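Local coordinates for protein RNA polymerase sigma-H factor (Fusobacterium nucleatum subsp. nucleatum, PDB 3MZY) that probably acts as a sigma-70-family initiation factor, binding DNA and directing RNA polymerase to specific promoter sites at the start of transcription, at residues A[14-19]-A[96-101]; A[103-108]-A[150-155]; A[111-116]-A[132-137]; A[116-121]-A[146-151]. All coordinates share one frame; numbering follows the deposited sequence.

Interaction 1: residues A[14-19]-A[96-101]; sequences GLLKAI and KEEIEE
The turn of helix that brings Glu-98 and Ile-99 up to Leu-16 is held by a short backbone bond, Glu-101 N to Glu-97 O at 2.7 Å, and no hydrogen bond crosses between the two helices. The contact rests on Leu-16, which meets Glu-98 and the backbone at Ile-99. Leu-16 points across the gap, and its CD2 methyl lies 4.2 Å from Glu-98 O and 4.5 Å from Ile-99 CA, so this branch lies against the main chain of the opposing helix as well as near its side chains. Glu-98 supplies the flank. Its CG stands anti to the backbone N (chi1 -154°) and the rest of the chain runs on extended, which carries the side chain past that of Leu-16 in the opposite direction and leaves OE1 4.1 Å from Leu-16 CG. This is van der Waals contact between a carboxylate and a branched carbon. Ile-99 meets Leu-16 at its CA, while its side chain packs on Gln-9, Ile-12 and Leu-13 of the same helix 8-21. Behind Leu-16, Leu-15 and Ala-18 pack on helix 29-50, and Lys-17 forms a salt bridge with Glu-40. The arrangement is a helix-on-helix packing between sigma-70 region 2, to which 14-19 belongs, and the C-terminal helical bundle, consistent with a compact sigma factor whose two parts lie against each other.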
loop_
_atom_site.group_PDB
_atom_site.type_symbol
_atom_site.label_atom_id
_atom_site.label_comp_id
_atom_site.label_asym_id
_atom_site.label_seq_id
_atom_site.Cartn_x
_atom_site.Cartn_y
_atom_site.Cartn_z
ATOM N N GLY A 14 -4.468 3.008 2.612
ATOM C CA GLY A 14 -4.873 1.626 2.897
ATOM C C GLY A 14 -3.671 0.725 3.117
ATOM O O GLY A 14 -3.639 -0.029 4.088
ATOM N N LEU A 15 -2.673 0.837 2.241
ATOM C CA LEU A 15 -1.486 0.014 2.313
ATOM C C LEU A 15 -0.637 0.329 3.547
ATOM O O LEU A 15 -0.176 -0.587 4.233
ATOM C CB LEU A 15 -0.640 0.152 1.034
ATOM C CG LEU A 15 0.761 -0.492 1.015
ATOM C CD1 LEU A 15 0.688 -2.013 1.015
ATOM C CD2 LEU A 15 1.588 -0.031 -0.172
ATOM N N LEU A 16 -0.410 1.623 3.794
ATOM C CA LEU A 16 0.313 2.104 4.958
ATOM C C LEU A 16 -0.337 1.636 6.256
ATOM O O LEU A 16 0.351 1.353 7.243
ATOM C CB LEU A 16 0.368 3.630 4.927
ATOM C CG LEU A 16 1.665 4.374 4.588
ATOM C CD1 LEU A 16 2.604 3.561 3.709
ATOM C CD2 LEU A 16 1.320 5.705 3.937
ATOM N N LYS A 17 -1.666 1.576 6.238
ATOM C CA LYS A 17 -2.453 1.037 7.345
ATOM C C LYS A 17 -2.212 -0.457 7.460
ATOM O O LYS A 17 -1.954 -0.962 8.550
ATOM C CB LYS A 17 -3.947 1.303 7.128
ATOM C CG LYS A 17 -4.423 2.651 7.651
ATOM C CD LYS A 17 -5.944 2.716 7.709
ATOM C CE LYS A 17 -6.421 4.140 7.870
ATOM N NZ LYS A 17 -7.890 4.177 8.107
ATOM N N ALA A 18 -2.293 -1.153 6.324
ATOM C CA ALA A 18 -2.002 -2.577 6.262
ATOM C C ALA A 18 -0.682 -2.889 6.964
ATOM O O ALA A 18 -0.623 -3.763 7.827
ATOM C CB ALA A 18 -1.959 -3.045 4.815
ATOM N N ILE A 19 0.356 -2.143 6.590
ATOM C CA ILE A 19 1.705 -2.334 7.086
ATOM C C ILE A 19 1.818 -2.047 8.590
ATOM O O ILE A 19 2.462 -2.801 9.315
ATOM C CB ILE A 19 2.702 -1.425 6.318
ATOM C CG1 ILE A 19 2.743 -1.792 4.836
ATOM C CG2 ILE A 19 4.121 -1.476 6.948
ATOM C CD1 ILE A 19 3.381 -0.723 3.954
ATOM N N LYS A 96 -1.564 13.479 4.659
ATOM C CA LYS A 96 -1.208 13.836 3.281
ATOM C C LYS A 96 0.313 13.780 3.074
ATOM O O LYS A 96 0.787 13.251 2.072
ATOM C CB LYS A 96 -1.784 15.203 2.874
ATOM N N GLU A 97 1.073 14.297 4.035
ATOM C CA GLU A 97 2.533 14.291 3.933
ATOM C C GLU A 97 3.129 12.885 3.977
ATOM O O GLU A 97 4.061 12.582 3.229
ATOM C CB GLU A 97 3.180 15.155 5.017
ATOM C CG GLU A 97 4.446 15.812 4.527
ATOM C CD GLU A 97 5.478 16.057 5.616
ATOM O OE1 GLU A 97 6.233 17.044 5.471
ATOM O OE2 GLU A 97 5.543 15.270 6.594
ATOM N N GLU A 98 2.607 12.041 4.861
ATOM C CA GLU A 98 3.053 10.656 4.946
ATOM C C GLU A 98 2.782 9.898 3.640
ATOM O O GLU A 98 3.629 9.123 3.178
ATOM C CB GLU A 98 2.416 9.941 6.134
ATOM C CG GLU A 98 3.252 8.799 6.649
ATOM C CD GLU A 98 2.529 7.927 7.668
ATOM O OE1 GLU A 98 2.864 6.721 7.743
ATOM O OE2 GLU A 98 1.640 8.437 8.396
ATOM N N ILE A 99 1.628 10.161 3.029
ATOM C CA ILE A 99 1.302 9.583 1.744
ATOM C C ILE A 99 2.294 10.059 0.680
ATOM O O ILE A 99 2.773 9.253 -0.148
ATOM C CB ILE A 99 -0.157 9.888 1.332
ATOM C CG1 ILE A 99 -1.120 9.170 2.294
ATOM C CG2 ILE A 99 -0.402 9.503 -0.134
ATOM C CD1 ILE A 99 -2.574 9.615 2.196
ATOM N N GLU A 100 2.608 11.348 0.708
ATOM C CA GLU A 100 3.535 11.918 -0.245
ATOM C C GLU A 100 4.959 11.393 -0.028
ATOM O O GLU A 100 5.630 11.015 -0.992
ATOM C CB GLU A 100 3.485 13.444 -0.179
ATOM C CG GLU A 100 3.510 14.124 -1.540
ATOM C CD GLU A 100 2.317 13.752 -2.431
ATOM O OE1 GLU A 100 1.187 13.583 -1.915
ATOM O OE2 GLU A 100 2.513 13.641 -3.659
ATOM N N GLU A 101 5.419 11.358 1.226
ATOM C CA GLU A 101 6.736 10.792 1.535
ATOM C C GLU A 101 6.849 9.356 1.002
ATOM O O GLU A 101 7.872 8.985 0.431
ATOM C CB GLU A 101 7.046 10.825 3.037
ATOM C CG GLU A 101 7.283 12.201 3.673
ATOM C CD GLU A 101 8.441 12.963 3.052
ATOM O OE1 GLU A 101 9.515 13.078 3.694
ATOM O OE2 GLU A 101 8.273 13.445 1.908
#

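Interaction 2: residues A[103-108]-A[150-155]; sequences KKFSEN and KKSEEW
Phe-105 and Trp-155, whose CA atoms are 8.1 Å apart, bridge two helices whose short segments cross at 128° with axes 11.4 Å apart at closest approach. The spacing is wide for helix packing, and an offset aromatic stack fills it, within a bundle that resembles region 4 of sigma-70 factors and probably contains a helix-turn-helix. The Phe-105 ring lies over the five-membered ring of Trp-155 with the planes only 13° from parallel and the centroids 4.0 Å apart. Both residues carry CG anti to the backbone N, which sends the two side chains past each other from opposite helices instead of end on. The overlap therefore includes more than the rings. Phe-105 CB sits over the face of the Trp-155 five-membered ring, 3.9 Å from its centroid, while Trp-155 CB sits over the face of the Phe-105 ring, 3.7 Å from that centroid. The result is a reciprocal pair of CH-pi contacts, both within the one interface, each residue's CB lying over the other's ring. The nearest atoms of the two rings, Phe-105 CD2 and Trp-155 CD1, are 3.4 Å apart, so the rings are closely packed. Beyond the stack, Phe-110 meets the Phe-105 ring almost at right angles, and Glu-101 and Phe-102 pack on the indole. The far end of the phenylalanine reaches the backbone of the opposing helix: CE1 passes 4.1 Å from Ser-152 CA, and CZ comes to 3.4 Å from Lys-151 O, an oxygen that lies oblique to the ring.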
loop_
_atom_site.group_PDB
_atom_site.type_symbol
_atom_site.label_atom_id
_atom_site.label_comp_id
_atom_site.label_asym_id
_atom_site.label_seq_id
_atom_site.Cartn_x
_atom_site.Cartn_y
_atom_site.Cartn_z
ATOM N N LYS A 103 5.163 7.945 -1.576
ATOM C CA LYS A 103 5.239 7.954 -3.033
ATOM C C LYS A 103 6.681 8.174 -3.503
ATOM O O LYS A 103 7.180 7.446 -4.378
ATOM C CB LYS A 103 4.316 9.017 -3.618
ATOM C CG LYS A 103 2.868 8.632 -3.611
ATOM C CD LYS A 103 2.087 9.412 -4.663
ATOM C CE LYS A 103 1.471 10.657 -4.083
ATOM N NZ LYS A 103 0.624 11.394 -5.073
ATOM N N LYS A 104 7.358 9.143 -2.886
ATOM C CA LYS A 104 8.757 9.437 -3.196
ATOM C C LYS A 104 9.688 8.307 -2.773
ATOM O O LYS A 104 10.568 7.896 -3.532
ATOM C CB LYS A 104 9.190 10.782 -2.587
ATOM N N PHE A 105 9.514 7.797 -1.565
ATOM C CA PHE A 105 10.347 6.695 -1.125
ATOM C C PHE A 105 10.261 5.526 -2.129
ATOM O O PHE A 105 11.286 4.983 -2.580
ATOM C CB PHE A 105 9.931 6.233 0.276
ATOM C CG PHE A 105 10.445 4.861 0.628
ATOM C CD1 PHE A 105 9.583 3.772 0.668
ATOM C CD2 PHE A 105 11.803 4.655 0.874
ATOM C CE1 PHE A 105 10.057 2.480 0.979
ATOM C CE2 PHE A 105 12.288 3.370 1.177
ATOM C CZ PHE A 105 11.408 2.279 1.223
ATOM N N SER A 106 9.036 5.159 -2.493
ATOM C CA SER A 106 8.830 4.060 -3.405
ATOM C C SER A 106 9.385 4.361 -4.811
ATOM O O SER A 106 10.115 3.533 -5.378
ATOM C CB SER A 106 7.363 3.610 -3.401
ATOM O OG SER A 106 6.523 4.543 -4.033
ATOM N N GLU A 107 9.091 5.546 -5.349
ATOM C CA GLU A 107 9.632 5.934 -6.657
ATOM C C GLU A 107 11.177 5.852 -6.652
ATOM O O GLU A 107 11.791 5.328 -7.588
ATOM C CB GLU A 107 9.158 7.339 -7.058
ATOM C CG GLU A 107 9.563 7.784 -8.474
ATOM C CD GLU A 107 8.900 6.956 -9.595
ATOM O OE1 GLU A 107 9.580 6.674 -10.619
ATOM O OE2 GLU A 107 7.702 6.587 -9.454
ATOM N N ASN A 108 11.795 6.323 -5.576
ATOM C CA ASN A 108 13.246 6.339 -5.509
ATOM C C ASN A 108 13.936 5.069 -5.025
ATOM O O ASN A 108 15.169 5.005 -5.094
ATOM C CB ASN A 108 13.706 7.493 -4.643
ATOM C CG ASN A 108 13.242 8.827 -5.170
ATOM O OD1 ASN A 108 13.137 9.042 -6.382
ATOM N ND2 ASN A 108 12.958 9.738 -4.257
ATOM N N LYS A 150 8.438 -5.168 3.987
ATOM C CA LYS A 150 9.633 -5.059 4.813
ATOM C C LYS A 150 10.393 -3.749 4.533
ATOM O O LYS A 150 10.775 -3.046 5.466
ATOM C CB LYS A 150 10.549 -6.285 4.649
ATOM N N LYS A 151 10.565 -3.405 3.255
ATOM C CA LYS A 151 11.287 -2.188 2.886
ATOM C C LYS A 151 10.548 -0.950 3.336
ATOM O O LYS A 151 11.170 0.043 3.744
ATOM C CB LYS A 151 11.575 -2.138 1.383
ATOM C CG LYS A 151 12.673 -3.114 0.964
ATOM C CD LYS A 151 12.688 -3.282 -0.544
ATOM C CE LYS A 151 13.646 -4.400 -0.930
ATOM N NZ LYS A 151 13.824 -4.493 -2.394
ATOM N N SER A 152 9.221 -1.020 3.289
ATOM C CA SER A 152 8.388 0.079 3.784
ATOM C C SER A 152 8.444 0.188 5.304
ATOM O O SER A 152 8.579 1.297 5.822
ATOM C CB SER A 152 6.938 -0.039 3.278
ATOM O OG SER A 152 6.896 0.091 1.862
ATOM N N GLU A 153 8.349 -0.954 6.000
ATOM C CA GLU A 153 8.531 -1.025 7.455
ATOM C C GLU A 153 9.798 -0.315 7.882
ATOM O O GLU A 153 9.755 0.570 8.726
ATOM C CB GLU A 153 8.605 -2.472 7.951
ATOM C CG GLU A 153 7.318 -3.006 8.531
ATOM C CD GLU A 153 7.412 -4.477 8.917
ATOM O OE1 GLU A 153 8.067 -4.781 9.940
ATOM O OE2 GLU A 153 6.821 -5.327 8.199
ATOM N N GLU A 154 10.922 -0.699 7.283
ATOM C CA GLU A 154 12.218 -0.142 7.658
ATOM C C GLU A 154 12.229 1.368 7.443
ATOM O O GLU A 154 12.767 2.117 8.264
ATOM C CB GLU A 154 13.343 -0.842 6.897
ATOM C CG GLU A 154 13.512 -2.322 7.303
ATOM C CD GLU A 154 14.329 -3.152 6.304
ATOM O OE1 GLU A 154 15.207 -3.928 6.752
ATOM O OE2 GLU A 154 14.091 -3.040 5.074
ATOM N N TRP A 155 11.579 1.814 6.371
ATOM C CA TRP A 155 11.499 3.235 6.061
ATOM C C TRP A 155 10.672 4.013 7.096
ATOM O O TRP A 155 11.081 5.093 7.543
ATOM C CB TRP A 155 10.947 3.439 4.656
ATOM C CG TRP A 155 10.630 4.851 4.349
ATOM C CD1 TRP A 155 11.525 5.863 4.072
ATOM C CD2 TRP A 155 9.320 5.445 4.297
ATOM N NE1 TRP A 155 10.841 7.038 3.832
ATOM C CE2 TRP A 155 9.495 6.813 3.967
ATOM C CE3 TRP A 155 8.019 4.952 4.486
ATOM C CZ2 TRP A 155 8.417 7.692 3.821
ATOM C CZ3 TRP A 155 6.943 5.830 4.344
ATOM C CH2 TRP A 155 7.151 7.185 4.012
#

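Interaction 3: residues A[111-116]-A[132-137]; sequences SKFEKE and TILSKN
Leu-134 and Phe-113 bury nearly equal areas here, and Lys-136 adds the third share. Leu-134 is directed at helix 112-116 and divides its two methyls between two residues one turn apart. CD1 meets the Phe-113 ring at its edge, 4.1 Å from CE1, and CD2 rests 4.1 Å from Glu-116 CB, so the glutamate takes part through its aliphatic base. The phenylalanine ring is approached quite differently by Lys-136. Its CG touches the rim, 4.0 Å from Phe-113 CE1, after which a bend at chi2 (-45°) and another at chi4 carry the rest of the chain up and in over the ring. The ammonium group ends over one face, NZ being 4.4 Å from the ring centroid and 17° off the normal, a cation-pi contact displaced toward the rim. One ring thus receives a methyl at its edge and a cation over its face. Lys-136 follows the Schellman motif at Ser-135, whose phi is positive, and the chain there swings it back toward Phe-113. At the start of the other helix, Ser-111 and Glu-114 form a capping box, with Glu-114 N bound to Ser-111 OG and Ser-111 N bound to Glu-114 OE1, each at 2.8 Å. In the fold, the contact lies at the surface and joins helix 112-121 to the turn between helices 127-134 and 138-159, the likely helix-turn-helix; Phe-113 also packs on Ser-140, Ile-141 and Thr-144 of helix 138-159, and Leu-134 on Val-117.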
loop_
_atom_site.group_PDB
_atom_site.type_symbol
_atom_site.label_atom_id
_atom_site.label_comp_id
_atom_site.label_asym_id
_atom_site.label_seq_id
_atom_site.Cartn_x
_atom_site.Cartn_y
_atom_site.Cartn_z
ATOM N N SER A 111 12.432 -1.511 -7.040
ATOM C CA SER A 111 12.748 -2.037 -8.357
ATOM C C SER A 111 11.594 -1.716 -9.355
ATOM O O SER A 111 10.494 -1.297 -8.960
ATOM C CB SER A 111 12.952 -3.548 -8.250
ATOM O OG SER A 111 11.692 -4.221 -8.086
ATOM N N LYS A 112 11.848 -1.897 -10.643
ATOM C CA LYS A 112 10.782 -1.810 -11.645
ATOM C C LYS A 112 9.645 -2.829 -11.352
ATOM O O LYS A 112 8.461 -2.482 -11.411
ATOM C CB LYS A 112 11.354 -2.040 -13.040
ATOM C CG LYS A 112 10.380 -1.753 -14.153
ATOM C CD LYS A 112 10.618 -2.671 -15.345
ATOM C CE LYS A 112 9.836 -2.187 -16.537
ATOM N NZ LYS A 112 9.758 -3.247 -17.566
ATOM N N PHE A 113 10.017 -4.068 -11.016
ATOM C CA PHE A 113 9.058 -5.120 -10.633
ATOM C C PHE A 113 8.227 -4.709 -9.405
ATOM O O PHE A 113 6.997 -4.772 -9.429
ATOM C CB PHE A 113 9.795 -6.458 -10.398
ATOM C CG PHE A 113 8.882 -7.660 -10.231
ATOM C CD1 PHE A 113 7.595 -7.682 -10.789
ATOM C CD2 PHE A 113 9.331 -8.787 -9.540
ATOM C CE1 PHE A 113 6.749 -8.794 -10.646
ATOM C CE2 PHE A 113 8.509 -9.918 -9.394
ATOM C CZ PHE A 113 7.196 -9.919 -9.947
ATOM N N GLU A 114 8.900 -4.269 -8.351
ATOM C CA GLU A 114 8.221 -3.779 -7.149
ATOM C C GLU A 114 7.250 -2.631 -7.452
ATOM O O GLU A 114 6.137 -2.595 -6.914
ATOM C CB GLU A 114 9.245 -3.375 -6.095
ATOM C CG GLU A 114 9.915 -4.548 -5.421
ATOM C CD GLU A 114 11.207 -4.174 -4.682
ATOM O OE1 GLU A 114 11.692 -3.019 -4.837
ATOM O OE2 GLU A 114 11.748 -5.046 -3.951
ATOM N N LYS A 115 7.653 -1.720 -8.336
ATOM C CA LYS A 115 6.786 -0.618 -8.761
ATOM C C LYS A 115 5.570 -1.099 -9.564
ATOM O O LYS A 115 4.466 -0.546 -9.428
ATOM C CB LYS A 115 7.559 0.397 -9.592
ATOM C CG LYS A 115 8.523 1.259 -8.784
ATOM C CD LYS A 115 9.467 1.931 -9.741
ATOM C CE LYS A 115 10.175 3.052 -9.095
ATOM N NZ LYS A 115 11.272 3.575 -9.985
ATOM N N GLU A 116 5.782 -2.103 -10.412
ATOM C CA GLU A 116 4.706 -2.635 -11.250
ATOM C C GLU A 116 3.647 -3.270 -10.354
ATOM O O GLU A 116 2.460 -3.073 -10.570
ATOM C CB GLU A 116 5.239 -3.675 -12.242
ATOM C CG GLU A 116 5.908 -3.113 -13.478
ATOM C CD GLU A 116 6.511 -4.209 -14.366
ATOM O OE1 GLU A 116 6.414 -4.091 -15.614
ATOM O OE2 GLU A 116 7.081 -5.195 -13.822
ATOM N N THR A 132 -1.917 -12.475 -12.882
ATOM C CA THR A 132 -2.544 -12.546 -14.191
ATOM C C THR A 132 -2.175 -11.310 -15.012
ATOM O O THR A 132 -1.778 -11.424 -16.160
ATOM C CB THR A 132 -4.085 -12.684 -14.052
ATOM O OG1 THR A 132 -4.365 -13.841 -13.267
ATOM C CG2 THR A 132 -4.759 -12.836 -15.395
ATOM N N ILE A 133 -2.275 -10.137 -14.402
ATOM C CA ILE A 133 -1.958 -8.896 -15.094
ATOM C C ILE A 133 -0.526 -8.885 -15.630
ATOM O O ILE A 133 -0.291 -8.531 -16.797
ATOM C CB ILE A 133 -2.226 -7.681 -14.174
ATOM C CG1 ILE A 133 -3.743 -7.528 -13.956
ATOM C CG2 ILE A 133 -1.580 -6.379 -14.730
ATOM C CD1 ILE A 133 -4.115 -6.660 -12.766
ATOM N N LEU A 134 0.426 -9.270 -14.782
ATOM C CA LEU A 134 1.845 -9.181 -15.138
ATOM C C LEU A 134 2.413 -10.447 -15.777
ATOM O O LEU A 134 3.605 -10.499 -16.106
ATOM C CB LEU A 134 2.680 -8.809 -13.909
ATOM C CG LEU A 134 2.361 -7.474 -13.231
ATOM C CD1 LEU A 134 3.116 -7.364 -11.929
ATOM C CD2 LEU A 134 2.651 -6.276 -14.164
ATOM N N SER A 135 1.558 -11.458 -15.939
ATOM C CA SER A 135 1.971 -12.774 -16.419
ATOM C C SER A 135 3.167 -13.242 -15.603
ATOM O O SER A 135 4.235 -13.560 -16.142
ATOM C CB SER A 135 2.276 -12.738 -17.914
ATOM O OG SER A 135 1.151 -12.241 -18.626
ATOM N N LYS A 136 2.979 -13.238 -14.289
ATOM C CA LYS A 136 3.995 -13.710 -13.363
ATOM C C LYS A 136 3.332 -14.767 -12.541
ATOM O O LYS A 136 2.107 -14.821 -12.495
ATOM C CB LYS A 136 4.494 -12.567 -12.463
ATOM C CG LYS A 136 5.358 -11.526 -13.169
ATOM C CD LYS A 136 6.385 -12.184 -14.047
ATOM C CE LYS A 136 7.459 -11.208 -14.520
ATOM N NZ LYS A 136 8.668 -11.297 -13.653
ATOM N N ASN A 137 4.104 -15.630 -11.900
ATOM C CA ASN A 137 3.468 -16.618 -11.027
ATOM C C ASN A 137 3.132 -16.077 -9.634
ATOM O O ASN A 137 3.719 -15.095 -9.184
ATOM C CB ASN A 137 4.186 -17.980 -11.025
ATOM C CG ASN A 137 5.541 -17.968 -10.327
ATOM O OD1 ASN A 137 6.266 -18.976 -10.360
ATOM N ND2 ASN A 137 5.892 -16.858 -9.692
#

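Interaction 4: residues A[116-121]-A[146-151]; sequences EVLTYL and QRIRKK
Val-117 is the first residue of its segment to touch helix 146-151, and it does so with one branch. With CG1 anti to the backbone N (chi1 165°), that methyl meets the end of Ile-148, CG1 to CD1 being 3.9 Å, while the two side chains run at a slant to each other. Leu-118 follows and offers its backbone as much as its side chain: Ile-148 CD1 lies 4.1 Å from Leu-118 N and 4.2 Å from Leu-118 CB. The same methyl thus touches two successive residues, Val-117 and Leu-118. It gets there because Ile-148 is directed toward the opposing helix and its longer branch is stretched out, with CG1 anti to the carbonyl carbon and CD1 continuing anti beyond it (chi2 167°). Further along, Leu-121 is also directed toward the other segment but makes no close contact, Leu-121 CD2 staying 4.7 Å from Ile-148 CD1, and its side chain packs on Leu-15 and Ile-145. Its amide closes the helical turn, Leu-121 N to Val-117 O at 2.9 Å. All three touching residues are buried, and no polar bond joins the segments. A polar border lies close by, where Arg-147 NE and Lys-151 NZ both form salt bridges with Glu-114 OE2. Phe-110 packs on both Leu-118 and Ile-148, and Leu-15 of helix 8-21 lies against Leu-118 as well. The contact is part of the buried apolar packing of what is probably a small helical domain, in which helix 112-121 packs on the probable recognition helix of a helix-turn-helix, consistent with region 4 of sigma-70 factors.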
loop_
_atom_site.group_PDB
_atom_site.type_symbol
_atom_site.label_atom_id
_atom_site.label_comp_id
_atom_site.label_asym_id
_atom_site.label_seq_id
_atom_site.Cartn_x
_atom_site.Cartn_y
_atom_site.Cartn_z
ATOM N N GLU A 116 5.782 -2.103 -10.412
ATOM C CA GLU A 116 4.706 -2.635 -11.250
ATOM C C GLU A 116 3.647 -3.270 -10.354
ATOM O O GLU A 116 2.460 -3.073 -10.570
ATOM C CB GLU A 116 5.239 -3.675 -12.242
ATOM C CG GLU A 116 5.908 -3.113 -13.478
ATOM C CD GLU A 116 6.511 -4.209 -14.366
ATOM O OE1 GLU A 116 6.414 -4.091 -15.614
ATOM O OE2 GLU A 116 7.081 -5.195 -13.822
ATOM N N VAL A 117 4.100 -4.010 -9.343
ATOM C CA VAL A 117 3.220 -4.661 -8.380
ATOM C C VAL A 117 2.467 -3.633 -7.528
ATOM O O VAL A 117 1.249 -3.722 -7.346
ATOM C CB VAL A 117 4.006 -5.674 -7.488
ATOM C CG1 VAL A 117 3.180 -6.085 -6.252
ATOM C CG2 VAL A 117 4.401 -6.918 -8.306
ATOM N N LEU A 118 3.202 -2.652 -7.017
ATOM C CA LEU A 118 2.630 -1.577 -6.201
ATOM C C LEU A 118 1.485 -0.893 -6.932
ATOM O O LEU A 118 0.410 -0.705 -6.363
ATOM C CB LEU A 118 3.721 -0.557 -5.851
ATOM C CG LEU A 118 3.342 0.627 -4.960
ATOM C CD1 LEU A 118 2.910 0.136 -3.557
ATOM C CD2 LEU A 118 4.494 1.652 -4.868
ATOM N N THR A 119 1.725 -0.527 -8.190
ATOM C CA THR A 119 0.718 0.097 -9.042
ATOM C C THR A 119 -0.632 -0.626 -8.961
ATOM O O THR A 119 -1.676 0.011 -8.844
ATOM C CB THR A 119 1.228 0.156 -10.513
ATOM O OG1 THR A 119 2.322 1.090 -10.587
ATOM C CG2 THR A 119 0.133 0.558 -11.498
ATOM N N TYR A 120 -0.627 -1.949 -9.021
ATOM C CA TYR A 120 -1.913 -2.659 -9.016
ATOM C C TYR A 120 -2.433 -2.930 -7.634
ATOM O O TYR A 120 -3.647 -2.981 -7.441
ATOM C CB TYR A 120 -1.877 -3.922 -9.868
ATOM C CG TYR A 120 -1.636 -3.548 -11.295
ATOM C CD1 TYR A 120 -0.360 -3.662 -11.863
ATOM C CD2 TYR A 120 -2.680 -3.009 -12.075
ATOM C CE1 TYR A 120 -0.136 -3.290 -13.187
ATOM C CE2 TYR A 120 -2.471 -2.627 -13.403
ATOM C CZ TYR A 120 -1.203 -2.766 -13.947
ATOM O OH TYR A 120 -0.998 -2.383 -15.245
ATOM N N LEU A 121 -1.504 -3.062 -6.690
ATOM C CA LEU A 121 -1.820 -3.291 -5.307
ATOM C C LEU A 121 -2.632 -2.137 -4.747
ATOM O O LEU A 121 -3.695 -2.357 -4.143
ATOM C CB LEU A 121 -0.536 -3.455 -4.510
ATOM C CG LEU A 121 -0.648 -3.950 -3.066
ATOM C CD1 LEU A 121 -1.296 -5.344 -2.987
ATOM C CD2 LEU A 121 0.737 -3.947 -2.430
ATOM N N GLN A 146 5.702 -8.736 -0.258
ATOM C CA GLN A 146 6.324 -8.952 1.024
ATOM C C GLN A 146 7.583 -8.091 1.144
ATOM O O GLN A 146 7.878 -7.563 2.220
ATOM C CB GLN A 146 6.654 -10.434 1.201
ATOM C CG GLN A 146 7.073 -10.821 2.615
ATOM C CD GLN A 146 5.877 -11.015 3.533
ATOM O OE1 GLN A 146 4.785 -11.389 3.082
ATOM N NE2 GLN A 146 6.074 -10.758 4.826
ATOM N N ARG A 147 8.321 -7.959 0.042
ATOM C CA ARG A 147 9.477 -7.050 -0.014
ATOM C C ARG A 147 9.047 -5.607 0.102
ATOM O O ARG A 147 9.709 -4.822 0.773
ATOM C CB ARG A 147 10.261 -7.208 -1.314
ATOM C CG ARG A 147 11.189 -8.383 -1.361
ATOM C CD ARG A 147 12.229 -8.170 -2.458
ATOM N NE ARG A 147 11.653 -7.835 -3.764
ATOM C CZ ARG A 147 10.999 -8.703 -4.544
ATOM N NH1 ARG A 147 10.823 -9.952 -4.125
ATOM N NH2 ARG A 147 10.498 -8.325 -5.725
ATOM N N ILE A 148 7.939 -5.253 -0.551
ATOM C CA ILE A 148 7.362 -3.900 -0.412
ATOM C C ILE A 148 7.052 -3.598 1.073
ATOM O O ILE A 148 7.346 -2.504 1.571
ATOM C CB ILE A 148 6.099 -3.696 -1.310
ATOM C CG1 ILE A 148 6.472 -3.762 -2.795
ATOM C CG2 ILE A 148 5.407 -2.364 -0.994
ATOM C CD1 ILE A 148 5.280 -3.887 -3.742
ATOM N N ARG A 149 6.465 -4.579 1.760
ATOM C CA ARG A 149 6.197 -4.505 3.199
ATOM C C ARG A 149 7.457 -4.270 4.055
ATOM O O ARG A 149 7.518 -3.290 4.775
ATOM C CB ARG A 149 5.473 -5.770 3.675
ATOM C CG ARG A 149 5.169 -5.795 5.164
ATOM C CD ARG A 149 4.948 -7.204 5.673
ATOM N NE ARG A 149 5.171 -7.299 7.114
ATOM C CZ ARG A 149 5.003 -8.410 7.829
ATOM N NH1 ARG A 149 4.612 -9.538 7.238
ATOM N NH2 ARG A 149 5.224 -8.402 9.140
ATOM N N LYS A 150 8.438 -5.168 3.987
ATOM C CA LYS A 150 9.633 -5.059 4.813
ATOM C C LYS A 150 10.393 -3.749 4.533
ATOM O O LYS A 150 10.775 -3.046 5.466
ATOM C CB LYS A 150 10.549 -6.285 4.649
ATOM N N LYS A 151 10.565 -3.405 3.255
ATOM C CA LYS A 151 11.287 -2.188 2.886
ATOM C C LYS A 151 10.548 -0.950 3.336
ATOM O O LYS A 151 11.170 0.043 3.744
ATOM C CB LYS A 151 11.575 -2.138 1.383
ATOM C CG LYS A 151 12.673 -3.114 0.964
ATOM C CD LYS A 151 12.688 -3.282 -0.544
ATOM C CE LYS A 151 13.646 -4.400 -0.930
ATOM N NZ LYS A 151 13.824 -4.493 -2.394
#

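Overall arrangement
From the N terminus, interaction 1 comes first: it closes a long connection, of which residues 53-89 are not modelled, by bringing helix 91-109 back to helix 8-21 of region 2. Interaction 2 opens later on the same helix 91-109 and is closed by helix 138-159. Interaction 3 falls wholly within that span, whereas interaction 4 ends on the same stretch of helix 138-159 as interaction 2 and shares Lys-150 and Lys-151 with it. Interactions 3 and 4 cross along the chain and meet at Glu-116. Packing of Leu-15 on Leu-118 joins interactions 1 and 4, and Ile-19 against Ser-152 joins 1 and 2, tying region 2 to the C-terminal helices.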